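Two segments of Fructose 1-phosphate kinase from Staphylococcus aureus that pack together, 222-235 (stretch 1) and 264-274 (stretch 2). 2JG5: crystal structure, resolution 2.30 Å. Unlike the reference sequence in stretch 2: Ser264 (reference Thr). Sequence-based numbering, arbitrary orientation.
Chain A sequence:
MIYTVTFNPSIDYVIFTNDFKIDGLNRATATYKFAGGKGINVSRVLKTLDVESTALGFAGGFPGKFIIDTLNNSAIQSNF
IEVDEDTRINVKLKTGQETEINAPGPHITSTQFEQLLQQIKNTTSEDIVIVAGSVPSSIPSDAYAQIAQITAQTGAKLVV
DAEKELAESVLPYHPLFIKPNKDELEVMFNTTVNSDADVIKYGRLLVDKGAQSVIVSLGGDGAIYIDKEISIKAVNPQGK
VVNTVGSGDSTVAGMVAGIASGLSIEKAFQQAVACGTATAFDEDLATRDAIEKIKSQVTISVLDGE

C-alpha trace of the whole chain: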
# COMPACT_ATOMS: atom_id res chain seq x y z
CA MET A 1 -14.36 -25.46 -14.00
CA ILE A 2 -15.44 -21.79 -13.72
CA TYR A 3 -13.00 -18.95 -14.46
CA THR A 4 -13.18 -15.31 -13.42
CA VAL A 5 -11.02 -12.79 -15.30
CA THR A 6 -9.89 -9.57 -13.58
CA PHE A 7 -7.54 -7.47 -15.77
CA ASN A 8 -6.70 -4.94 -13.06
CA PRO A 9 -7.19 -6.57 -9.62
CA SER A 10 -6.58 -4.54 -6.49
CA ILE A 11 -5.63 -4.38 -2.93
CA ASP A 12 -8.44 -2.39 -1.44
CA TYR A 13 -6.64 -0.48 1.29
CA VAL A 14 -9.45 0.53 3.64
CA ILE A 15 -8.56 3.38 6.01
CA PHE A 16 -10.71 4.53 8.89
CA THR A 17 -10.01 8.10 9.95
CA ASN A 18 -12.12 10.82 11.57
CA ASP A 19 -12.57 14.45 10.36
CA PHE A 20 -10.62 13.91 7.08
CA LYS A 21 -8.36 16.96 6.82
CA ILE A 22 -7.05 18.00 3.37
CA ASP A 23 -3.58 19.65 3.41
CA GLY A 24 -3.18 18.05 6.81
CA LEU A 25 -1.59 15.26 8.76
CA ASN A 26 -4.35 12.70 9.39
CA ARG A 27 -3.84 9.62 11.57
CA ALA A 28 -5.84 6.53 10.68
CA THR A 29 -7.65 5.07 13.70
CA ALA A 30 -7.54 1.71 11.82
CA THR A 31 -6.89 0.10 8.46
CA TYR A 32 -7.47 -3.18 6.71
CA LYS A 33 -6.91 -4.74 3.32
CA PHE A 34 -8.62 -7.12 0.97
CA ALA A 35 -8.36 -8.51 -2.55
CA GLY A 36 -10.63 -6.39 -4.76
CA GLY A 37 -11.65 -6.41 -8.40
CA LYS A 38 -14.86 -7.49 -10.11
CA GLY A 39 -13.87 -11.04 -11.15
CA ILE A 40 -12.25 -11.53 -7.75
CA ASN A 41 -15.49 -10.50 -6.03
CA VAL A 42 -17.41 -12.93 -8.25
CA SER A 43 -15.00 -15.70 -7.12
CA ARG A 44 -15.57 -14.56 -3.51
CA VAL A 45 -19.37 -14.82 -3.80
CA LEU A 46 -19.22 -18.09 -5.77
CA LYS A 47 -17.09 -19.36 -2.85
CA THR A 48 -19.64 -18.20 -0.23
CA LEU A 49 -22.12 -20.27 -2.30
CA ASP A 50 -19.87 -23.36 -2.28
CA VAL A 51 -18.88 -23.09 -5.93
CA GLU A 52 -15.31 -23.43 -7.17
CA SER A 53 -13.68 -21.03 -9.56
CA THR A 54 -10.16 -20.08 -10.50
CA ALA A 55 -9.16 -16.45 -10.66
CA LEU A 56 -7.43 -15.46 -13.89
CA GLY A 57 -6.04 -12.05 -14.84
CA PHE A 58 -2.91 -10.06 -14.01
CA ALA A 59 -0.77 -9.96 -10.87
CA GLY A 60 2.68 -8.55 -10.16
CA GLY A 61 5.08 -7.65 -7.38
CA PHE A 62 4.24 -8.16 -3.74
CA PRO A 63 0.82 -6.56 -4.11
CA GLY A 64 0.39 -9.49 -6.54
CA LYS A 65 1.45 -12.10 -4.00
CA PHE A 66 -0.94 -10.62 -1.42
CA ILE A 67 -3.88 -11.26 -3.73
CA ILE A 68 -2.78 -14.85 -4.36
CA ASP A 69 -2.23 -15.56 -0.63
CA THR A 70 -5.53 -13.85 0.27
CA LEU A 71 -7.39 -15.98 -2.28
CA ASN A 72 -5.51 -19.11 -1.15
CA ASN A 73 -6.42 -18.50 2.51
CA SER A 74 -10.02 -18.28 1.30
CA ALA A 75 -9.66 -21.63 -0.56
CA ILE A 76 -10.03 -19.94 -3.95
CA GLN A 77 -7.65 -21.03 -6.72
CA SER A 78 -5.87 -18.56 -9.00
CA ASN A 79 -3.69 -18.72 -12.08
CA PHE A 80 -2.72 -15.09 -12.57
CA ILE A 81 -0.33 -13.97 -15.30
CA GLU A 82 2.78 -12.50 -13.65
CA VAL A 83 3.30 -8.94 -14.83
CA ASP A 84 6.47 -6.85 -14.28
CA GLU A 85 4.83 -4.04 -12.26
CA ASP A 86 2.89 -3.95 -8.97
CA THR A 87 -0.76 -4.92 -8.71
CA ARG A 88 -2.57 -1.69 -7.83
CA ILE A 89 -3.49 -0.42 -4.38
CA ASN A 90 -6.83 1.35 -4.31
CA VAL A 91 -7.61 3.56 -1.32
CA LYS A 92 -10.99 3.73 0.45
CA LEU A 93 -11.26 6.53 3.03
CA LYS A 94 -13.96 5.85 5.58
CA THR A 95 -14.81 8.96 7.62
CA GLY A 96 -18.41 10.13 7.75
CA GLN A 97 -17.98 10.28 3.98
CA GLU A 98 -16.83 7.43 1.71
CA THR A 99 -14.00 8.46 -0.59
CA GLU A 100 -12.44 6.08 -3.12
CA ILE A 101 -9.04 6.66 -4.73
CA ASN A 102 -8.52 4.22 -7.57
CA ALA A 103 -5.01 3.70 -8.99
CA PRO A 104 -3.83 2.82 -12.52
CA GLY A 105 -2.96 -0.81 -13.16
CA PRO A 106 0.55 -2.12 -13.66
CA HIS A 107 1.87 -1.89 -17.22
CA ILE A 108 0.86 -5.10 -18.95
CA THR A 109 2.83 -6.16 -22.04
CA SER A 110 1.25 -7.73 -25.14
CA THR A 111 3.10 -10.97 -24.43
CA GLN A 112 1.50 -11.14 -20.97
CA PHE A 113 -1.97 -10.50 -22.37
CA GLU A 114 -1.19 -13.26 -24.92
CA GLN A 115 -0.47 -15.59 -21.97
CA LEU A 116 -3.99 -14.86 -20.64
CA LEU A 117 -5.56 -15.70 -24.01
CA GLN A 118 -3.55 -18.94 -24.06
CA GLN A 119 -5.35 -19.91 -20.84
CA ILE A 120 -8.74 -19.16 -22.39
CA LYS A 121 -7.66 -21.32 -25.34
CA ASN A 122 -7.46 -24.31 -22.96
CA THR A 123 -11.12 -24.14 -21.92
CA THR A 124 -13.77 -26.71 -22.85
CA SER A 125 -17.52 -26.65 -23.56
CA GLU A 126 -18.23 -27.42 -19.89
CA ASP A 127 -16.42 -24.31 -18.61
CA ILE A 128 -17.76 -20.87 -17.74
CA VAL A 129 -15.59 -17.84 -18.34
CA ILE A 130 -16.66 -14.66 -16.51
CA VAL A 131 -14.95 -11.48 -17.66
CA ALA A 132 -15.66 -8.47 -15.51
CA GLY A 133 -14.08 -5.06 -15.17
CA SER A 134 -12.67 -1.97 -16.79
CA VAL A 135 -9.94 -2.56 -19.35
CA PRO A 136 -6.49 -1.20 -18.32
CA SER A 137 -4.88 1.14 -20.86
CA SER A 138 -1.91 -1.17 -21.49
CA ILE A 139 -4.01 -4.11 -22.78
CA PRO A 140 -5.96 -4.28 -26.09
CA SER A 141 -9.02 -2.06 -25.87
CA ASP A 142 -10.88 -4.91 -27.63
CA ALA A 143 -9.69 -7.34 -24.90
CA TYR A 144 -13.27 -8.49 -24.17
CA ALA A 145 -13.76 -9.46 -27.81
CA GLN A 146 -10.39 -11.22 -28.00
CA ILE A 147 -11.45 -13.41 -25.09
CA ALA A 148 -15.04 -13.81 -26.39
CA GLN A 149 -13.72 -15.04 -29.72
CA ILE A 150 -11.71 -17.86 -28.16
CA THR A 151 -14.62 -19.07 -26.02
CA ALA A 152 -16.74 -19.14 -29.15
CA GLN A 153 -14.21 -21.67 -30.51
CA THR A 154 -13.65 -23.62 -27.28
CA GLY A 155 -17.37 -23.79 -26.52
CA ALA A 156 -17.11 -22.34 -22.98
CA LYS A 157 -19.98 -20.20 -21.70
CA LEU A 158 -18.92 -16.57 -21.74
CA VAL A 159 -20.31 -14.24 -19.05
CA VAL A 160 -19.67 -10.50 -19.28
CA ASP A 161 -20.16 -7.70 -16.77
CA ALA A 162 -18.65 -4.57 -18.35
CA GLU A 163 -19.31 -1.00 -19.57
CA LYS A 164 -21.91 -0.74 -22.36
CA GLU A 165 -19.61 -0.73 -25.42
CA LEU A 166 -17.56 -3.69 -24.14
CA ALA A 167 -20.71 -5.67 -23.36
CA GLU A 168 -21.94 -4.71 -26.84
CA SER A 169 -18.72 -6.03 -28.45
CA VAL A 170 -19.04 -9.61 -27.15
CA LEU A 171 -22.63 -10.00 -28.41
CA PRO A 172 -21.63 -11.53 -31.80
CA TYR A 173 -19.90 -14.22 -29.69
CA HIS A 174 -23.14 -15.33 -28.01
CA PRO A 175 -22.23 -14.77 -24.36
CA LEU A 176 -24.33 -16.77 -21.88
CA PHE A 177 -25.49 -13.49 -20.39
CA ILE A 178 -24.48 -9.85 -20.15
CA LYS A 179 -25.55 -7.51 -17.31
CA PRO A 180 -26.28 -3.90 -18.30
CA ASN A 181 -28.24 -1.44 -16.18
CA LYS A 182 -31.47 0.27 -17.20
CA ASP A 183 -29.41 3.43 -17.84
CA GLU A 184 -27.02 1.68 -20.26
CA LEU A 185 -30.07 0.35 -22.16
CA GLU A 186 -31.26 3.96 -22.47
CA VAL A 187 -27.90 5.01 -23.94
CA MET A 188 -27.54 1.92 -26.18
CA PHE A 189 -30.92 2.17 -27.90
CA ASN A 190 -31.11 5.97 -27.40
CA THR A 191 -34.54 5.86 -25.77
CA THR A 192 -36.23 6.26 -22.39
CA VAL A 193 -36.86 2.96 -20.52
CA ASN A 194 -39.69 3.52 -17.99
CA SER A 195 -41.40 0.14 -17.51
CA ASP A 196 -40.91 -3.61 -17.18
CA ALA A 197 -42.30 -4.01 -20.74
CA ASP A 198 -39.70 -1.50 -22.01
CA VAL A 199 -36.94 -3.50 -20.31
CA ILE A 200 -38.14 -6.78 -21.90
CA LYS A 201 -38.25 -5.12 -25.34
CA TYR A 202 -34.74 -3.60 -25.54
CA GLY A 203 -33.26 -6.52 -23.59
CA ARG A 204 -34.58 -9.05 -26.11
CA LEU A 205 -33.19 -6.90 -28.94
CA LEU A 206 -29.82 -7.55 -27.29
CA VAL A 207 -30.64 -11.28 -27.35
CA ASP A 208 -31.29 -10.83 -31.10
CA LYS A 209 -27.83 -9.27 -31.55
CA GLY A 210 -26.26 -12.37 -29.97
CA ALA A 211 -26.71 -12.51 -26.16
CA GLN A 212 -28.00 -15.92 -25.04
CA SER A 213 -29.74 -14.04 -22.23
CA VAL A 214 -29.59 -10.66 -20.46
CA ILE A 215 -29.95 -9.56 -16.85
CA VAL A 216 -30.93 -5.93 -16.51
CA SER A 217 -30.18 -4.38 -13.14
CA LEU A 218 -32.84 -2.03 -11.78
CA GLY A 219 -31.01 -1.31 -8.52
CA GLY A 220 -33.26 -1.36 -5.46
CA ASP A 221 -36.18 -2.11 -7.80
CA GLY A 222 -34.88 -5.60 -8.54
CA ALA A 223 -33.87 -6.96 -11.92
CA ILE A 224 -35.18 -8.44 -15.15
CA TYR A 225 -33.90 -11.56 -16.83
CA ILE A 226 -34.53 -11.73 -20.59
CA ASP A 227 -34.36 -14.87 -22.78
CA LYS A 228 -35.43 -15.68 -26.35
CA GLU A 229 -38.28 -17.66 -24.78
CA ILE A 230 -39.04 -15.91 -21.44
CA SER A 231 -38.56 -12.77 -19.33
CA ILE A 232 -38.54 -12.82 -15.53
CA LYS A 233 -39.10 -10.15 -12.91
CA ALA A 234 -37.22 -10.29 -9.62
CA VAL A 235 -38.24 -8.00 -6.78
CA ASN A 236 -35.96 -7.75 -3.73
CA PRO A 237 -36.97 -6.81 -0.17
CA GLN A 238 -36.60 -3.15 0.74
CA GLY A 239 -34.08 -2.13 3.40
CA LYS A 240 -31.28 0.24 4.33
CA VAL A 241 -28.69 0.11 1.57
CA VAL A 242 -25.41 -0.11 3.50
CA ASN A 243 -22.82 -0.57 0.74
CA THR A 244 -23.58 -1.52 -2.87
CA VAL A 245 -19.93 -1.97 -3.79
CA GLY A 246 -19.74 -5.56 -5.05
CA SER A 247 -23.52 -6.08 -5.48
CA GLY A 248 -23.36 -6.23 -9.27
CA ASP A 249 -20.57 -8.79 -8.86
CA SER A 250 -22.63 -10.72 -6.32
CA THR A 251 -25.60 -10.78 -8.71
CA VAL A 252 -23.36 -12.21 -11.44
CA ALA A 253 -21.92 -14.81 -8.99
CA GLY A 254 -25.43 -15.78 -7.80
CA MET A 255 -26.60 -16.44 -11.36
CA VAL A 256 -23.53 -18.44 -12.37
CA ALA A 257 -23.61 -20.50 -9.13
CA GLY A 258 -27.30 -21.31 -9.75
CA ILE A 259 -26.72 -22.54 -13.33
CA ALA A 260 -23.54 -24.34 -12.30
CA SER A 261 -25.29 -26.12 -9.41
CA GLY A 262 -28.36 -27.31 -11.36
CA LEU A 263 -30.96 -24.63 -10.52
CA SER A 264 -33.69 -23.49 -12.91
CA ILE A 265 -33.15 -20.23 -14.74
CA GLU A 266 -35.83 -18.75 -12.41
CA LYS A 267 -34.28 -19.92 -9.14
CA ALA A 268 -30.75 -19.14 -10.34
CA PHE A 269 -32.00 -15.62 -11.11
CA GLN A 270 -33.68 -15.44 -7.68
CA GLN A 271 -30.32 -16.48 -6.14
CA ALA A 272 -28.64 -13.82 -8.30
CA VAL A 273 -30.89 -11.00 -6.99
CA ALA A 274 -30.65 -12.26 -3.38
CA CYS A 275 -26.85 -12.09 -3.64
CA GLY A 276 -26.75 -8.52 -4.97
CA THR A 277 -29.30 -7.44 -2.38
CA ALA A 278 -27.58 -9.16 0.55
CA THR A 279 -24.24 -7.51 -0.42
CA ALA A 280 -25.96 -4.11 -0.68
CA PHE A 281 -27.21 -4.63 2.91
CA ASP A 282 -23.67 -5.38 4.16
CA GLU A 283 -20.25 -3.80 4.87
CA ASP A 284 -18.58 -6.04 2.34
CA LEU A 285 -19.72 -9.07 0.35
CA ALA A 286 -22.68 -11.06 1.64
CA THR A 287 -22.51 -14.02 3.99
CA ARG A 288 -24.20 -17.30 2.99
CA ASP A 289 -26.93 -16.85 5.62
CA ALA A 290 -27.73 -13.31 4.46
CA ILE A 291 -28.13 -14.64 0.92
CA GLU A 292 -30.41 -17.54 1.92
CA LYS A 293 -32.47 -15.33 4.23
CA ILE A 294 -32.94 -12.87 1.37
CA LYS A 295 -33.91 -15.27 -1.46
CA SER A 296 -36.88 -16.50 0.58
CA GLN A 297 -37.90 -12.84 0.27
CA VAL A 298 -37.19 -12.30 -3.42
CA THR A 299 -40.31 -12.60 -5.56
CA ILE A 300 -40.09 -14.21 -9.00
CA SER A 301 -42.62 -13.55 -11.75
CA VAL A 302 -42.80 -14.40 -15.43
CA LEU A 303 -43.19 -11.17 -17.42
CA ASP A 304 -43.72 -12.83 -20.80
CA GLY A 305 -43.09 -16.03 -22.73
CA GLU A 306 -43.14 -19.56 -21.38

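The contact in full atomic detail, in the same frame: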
# COMPACT_ATOMS: atom_id res chain seq x y z
N GLY A 222 -35.06 -4.23 -8.08
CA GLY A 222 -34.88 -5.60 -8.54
C GLY A 222 -34.13 -5.72 -9.84
O GLY A 222 -33.19 -4.97 -10.10
N ALA A 223 -34.54 -6.68 -10.66
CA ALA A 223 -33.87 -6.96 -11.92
C ALA A 223 -34.79 -7.70 -12.88
O ALA A 223 -35.79 -8.27 -12.46
CB ALA A 223 -32.59 -7.78 -11.69
N ILE A 224 -34.45 -7.67 -14.16
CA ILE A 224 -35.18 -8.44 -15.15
C ILE A 224 -34.25 -9.33 -15.94
O ILE A 224 -33.22 -8.88 -16.46
CB ILE A 224 -36.03 -7.54 -16.09
CG1 ILE A 224 -37.10 -6.80 -15.27
CG2 ILE A 224 -36.65 -8.37 -17.22
CD1 ILE A 224 -37.88 -5.79 -16.03
N TYR A 225 -34.60 -10.61 -16.00
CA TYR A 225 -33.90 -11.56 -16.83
C TYR A 225 -34.65 -11.65 -18.15
O TYR A 225 -35.88 -11.75 -18.15
CB TYR A 225 -33.85 -12.93 -16.14
CG TYR A 225 -33.36 -14.04 -17.05
CD1 TYR A 225 -32.01 -14.39 -17.08
CD2 TYR A 225 -34.24 -14.71 -17.89
CE1 TYR A 225 -31.56 -15.40 -17.92
CE2 TYR A 225 -33.80 -15.71 -18.73
CZ TYR A 225 -32.47 -16.06 -18.74
OH TYR A 225 -32.05 -17.05 -19.58
N ILE A 226 -33.92 -11.59 -19.26
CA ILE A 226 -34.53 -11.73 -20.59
C ILE A 226 -33.87 -12.83 -21.42
O ILE A 226 -32.65 -12.85 -21.59
CB ILE A 226 -34.53 -10.40 -21.42
CG1 ILE A 226 -35.10 -9.22 -20.62
CG2 ILE A 226 -35.31 -10.57 -22.72
CD1 ILE A 226 -34.06 -8.43 -19.84
N ASP A 227 -34.72 -13.71 -21.96
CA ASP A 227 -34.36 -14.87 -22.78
C ASP A 227 -34.96 -14.68 -24.16
O ASP A 227 -35.73 -13.74 -24.38
CB ASP A 227 -35.07 -16.09 -22.19
CG ASP A 227 -34.18 -17.26 -22.01
OD1 ASP A 227 -32.95 -17.11 -22.19
OD2 ASP A 227 -34.72 -18.33 -21.66
N LYS A 228 -34.69 -15.61 -25.08
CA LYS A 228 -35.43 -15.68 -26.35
C LYS A 228 -36.85 -16.19 -26.10
O LYS A 228 -37.78 -15.85 -26.84
CB LYS A 228 -34.71 -16.60 -27.36
CG LYS A 228 -35.21 -16.50 -28.81
CD LYS A 228 -34.69 -17.68 -29.67
CE LYS A 228 -35.55 -17.93 -30.94
NZ LYS A 228 -35.03 -17.28 -32.19
N GLU A 229 -37.02 -16.98 -25.04
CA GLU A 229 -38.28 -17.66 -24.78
C GLU A 229 -39.07 -17.15 -23.56
O GLU A 229 -40.26 -17.42 -23.44
CB GLU A 229 -38.07 -19.19 -24.73
CG GLU A 229 -37.02 -19.67 -23.72
CD GLU A 229 -36.56 -21.12 -23.93
OE1 GLU A 229 -37.35 -21.95 -24.46
OE2 GLU A 229 -35.40 -21.43 -23.57
N ILE A 230 -38.42 -16.40 -22.68
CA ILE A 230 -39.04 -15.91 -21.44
C ILE A 230 -38.39 -14.61 -20.92
O ILE A 230 -37.23 -14.33 -21.20
CB ILE A 230 -39.01 -17.01 -20.33
CG1 ILE A 230 -40.08 -16.76 -19.27
CG2 ILE A 230 -37.61 -17.13 -19.71
CD1 ILE A 230 -40.29 -17.92 -18.29
N SER A 231 -39.15 -13.82 -20.17
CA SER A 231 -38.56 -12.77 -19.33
C SER A 231 -39.06 -12.89 -17.90
O SER A 231 -40.22 -13.22 -17.67
CB SER A 231 -38.80 -11.38 -19.91
OG SER A 231 -40.18 -11.11 -20.02
N ILE A 232 -38.19 -12.62 -16.94
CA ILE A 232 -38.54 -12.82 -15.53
C ILE A 232 -38.31 -11.54 -14.72
O ILE A 232 -37.34 -10.80 -14.95
CB ILE A 232 -37.75 -14.01 -14.90
CG1 ILE A 232 -38.02 -15.30 -15.68
CG2 ILE A 232 -38.13 -14.21 -13.41
CD1 ILE A 232 -36.83 -16.22 -15.76
N LYS A 233 -39.23 -11.29 -13.80
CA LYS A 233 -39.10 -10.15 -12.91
C LYS A 233 -38.74 -10.60 -11.50
O LYS A 233 -39.46 -11.39 -10.89
CB LYS A 233 -40.37 -9.29 -12.90
CG LYS A 233 -40.30 -8.05 -12.01
CD LYS A 233 -39.24 -7.06 -12.48
CE LYS A 233 -38.99 -5.97 -11.46
NZ LYS A 233 -40.06 -4.93 -11.44
N ALA A 234 -37.61 -10.10 -11.01
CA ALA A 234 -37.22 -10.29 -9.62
C ALA A 234 -37.46 -9.00 -8.85
O ALA A 234 -37.16 -7.90 -9.33
CB ALA A 234 -35.78 -10.72 -9.51
N VAL A 235 -38.02 -9.13 -7.65
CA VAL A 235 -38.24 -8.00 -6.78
C VAL A 235 -37.62 -8.32 -5.41
O VAL A 235 -38.01 -9.28 -4.75
CB VAL A 235 -39.76 -7.67 -6.67
CG1 VAL A 235 -40.06 -6.90 -5.40
CG2 VAL A 235 -40.24 -6.90 -7.90
N SER A 264 -32.93 -24.03 -11.78
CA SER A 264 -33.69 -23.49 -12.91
C SER A 264 -33.22 -22.08 -13.18
O SER A 264 -32.71 -21.40 -12.28
CB SER A 264 -35.18 -23.47 -12.58
OG SER A 264 -35.48 -22.37 -11.72
N ILE A 265 -33.40 -21.62 -14.41
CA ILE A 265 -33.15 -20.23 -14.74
C ILE A 265 -33.79 -19.30 -13.69
O ILE A 265 -33.11 -18.42 -13.15
CB ILE A 265 -33.60 -19.90 -16.20
CG1 ILE A 265 -32.43 -20.14 -17.15
CG2 ILE A 265 -34.04 -18.45 -16.35
CD1 ILE A 265 -32.86 -20.57 -18.55
N GLU A 266 -35.06 -19.56 -13.36
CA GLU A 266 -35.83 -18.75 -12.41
C GLU A 266 -35.20 -18.70 -11.02
O GLU A 266 -35.06 -17.62 -10.44
CB GLU A 266 -37.27 -19.27 -12.28
CG GLU A 266 -38.17 -19.02 -13.48
CD GLU A 266 -38.08 -20.12 -14.55
OE1 GLU A 266 -37.28 -21.07 -14.40
OE2 GLU A 266 -38.84 -20.03 -15.55
N LYS A 267 -34.85 -19.86 -10.48
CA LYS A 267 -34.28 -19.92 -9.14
C LYS A 267 -32.85 -19.41 -9.11
O LYS A 267 -32.45 -18.78 -8.13
CB LYS A 267 -34.39 -21.33 -8.58
CG LYS A 267 -35.82 -21.75 -8.27
CD LYS A 267 -36.25 -21.21 -6.92
CE LYS A 267 -37.75 -21.30 -6.75
NZ LYS A 267 -38.05 -21.39 -5.30
N ALA A 268 -32.11 -19.67 -10.18
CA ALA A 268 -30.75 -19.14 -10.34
C ALA A 268 -30.79 -17.62 -10.33
O ALA A 268 -29.97 -16.97 -9.68
CB ALA A 268 -30.12 -19.64 -11.62
N PHE A 269 -31.78 -17.07 -11.03
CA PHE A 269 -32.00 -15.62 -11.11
C PHE A 269 -32.39 -15.07 -9.74
O PHE A 269 -31.83 -14.06 -9.30
CB PHE A 269 -33.05 -15.30 -12.17
CG PHE A 269 -33.32 -13.82 -12.37
CD1 PHE A 269 -32.27 -12.92 -12.60
CD2 PHE A 269 -34.62 -13.33 -12.37
CE1 PHE A 269 -32.52 -11.56 -12.80
CE2 PHE A 269 -34.88 -11.97 -12.58
CZ PHE A 269 -33.83 -11.09 -12.78
N GLN A 270 -33.33 -15.73 -9.07
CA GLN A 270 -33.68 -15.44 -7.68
C GLN A 270 -32.44 -15.40 -6.77
O GLN A 270 -32.27 -14.45 -5.98
CB GLN A 270 -34.66 -16.48 -7.15
CG GLN A 270 -35.35 -16.07 -5.87
CD GLN A 270 -36.05 -17.22 -5.18
OE1 GLN A 270 -35.57 -18.36 -5.20
NE2 GLN A 270 -37.17 -16.93 -4.56
N GLN A 271 -31.59 -16.43 -6.87
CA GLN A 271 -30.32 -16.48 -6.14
C GLN A 271 -29.44 -15.28 -6.49
O GLN A 271 -28.83 -14.67 -5.61
CB GLN A 271 -29.59 -17.80 -6.45
CG GLN A 271 -28.18 -17.90 -5.88
CD GLN A 271 -27.83 -19.31 -5.49
OE1 GLN A 271 -28.19 -19.78 -4.41
NE2 GLN A 271 -27.11 -20.02 -6.37
N ALA A 272 -29.40 -14.94 -7.78
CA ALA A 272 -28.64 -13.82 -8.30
C ALA A 272 -29.04 -12.49 -7.64
O ALA A 272 -28.18 -11.75 -7.15
CB ALA A 272 -28.80 -13.74 -9.80
N VAL A 273 -30.35 -12.22 -7.60
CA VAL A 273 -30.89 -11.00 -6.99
C VAL A 273 -30.72 -10.97 -5.46
O VAL A 273 -30.39 -9.93 -4.88
CB VAL A 273 -32.36 -10.72 -7.44
CG1 VAL A 273 -32.94 -9.55 -6.70
CG2 VAL A 273 -32.41 -10.44 -8.95
N ALA A 274 -30.91 -12.12 -4.82
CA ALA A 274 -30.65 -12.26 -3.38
C ALA A 274 -29.22 -11.88 -3.04
O ALA A 274 -28.98 -11.13 -2.10
CB ALA A 274 -30.94 -13.68 -2.90

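The most unusual feature of this helix-on-hairpin contact is how far one aromatic ring reaches into the sheet: Phe269 sits so close to the strands that it meets their backbone as well as their side chains. Phe269 CZ lies 3.3 Å from Tyr225 N and 3.4 Å from Ala223 O, the latter at the ring edge. Neither is a hydrogen bond, since CZ is a carbon; these are van der Waals contacts, and the backbone groups keep their own bonds in the hairpin: Tyr225 N donates to Ile232 O at 2.9 Å, and Ala234 N to Ala223 O at 3.0 Å. No hydrogen bond crosses between the two segments, and the packing illustrates a general rule, that a helix laid on a sheet is held largely by the fit of apolar side chains.

Strand alternation supplies the surface. Ala223 and Tyr225 on one strand, with Ile230, Ile232 and Ala234 on the other, direct their CA-to-CB bonds toward the helix, whereas Ile224 and Lys233 point away. The alanines make close contacts with larger partners: Ala234 CB approaches Phe269 CE2 and Val273 CG2, each at 3.4 Å, and Ala223 CB lies 3.8 Å from Val273 CG2.

Tyr225 and Phe269 form an edge-to-face pair, the tyrosine edge directed at the phenylalanine face, with centroids 6.0 Å apart and planes at 54°. Tyr225 CB stands almost exactly on the Phe269 ring normal, 3.6 Å from the centroid. The tyrosine ring in turn receives Ile265 CG2 over one face, and Ile265 CG2 also touches Ile232 CD1 at 3.6 Å, so one branch bridges both strands.

Ile265, Phe269 and Val273, spaced four residues apart, thus lie along one side of the helix, all with CA-to-CB bonds toward the hairpin. At its start, Ser264, which differs from the reference threonine, caps the helix: Ser264 OG accepts from Lys267 N at 2.9 Å.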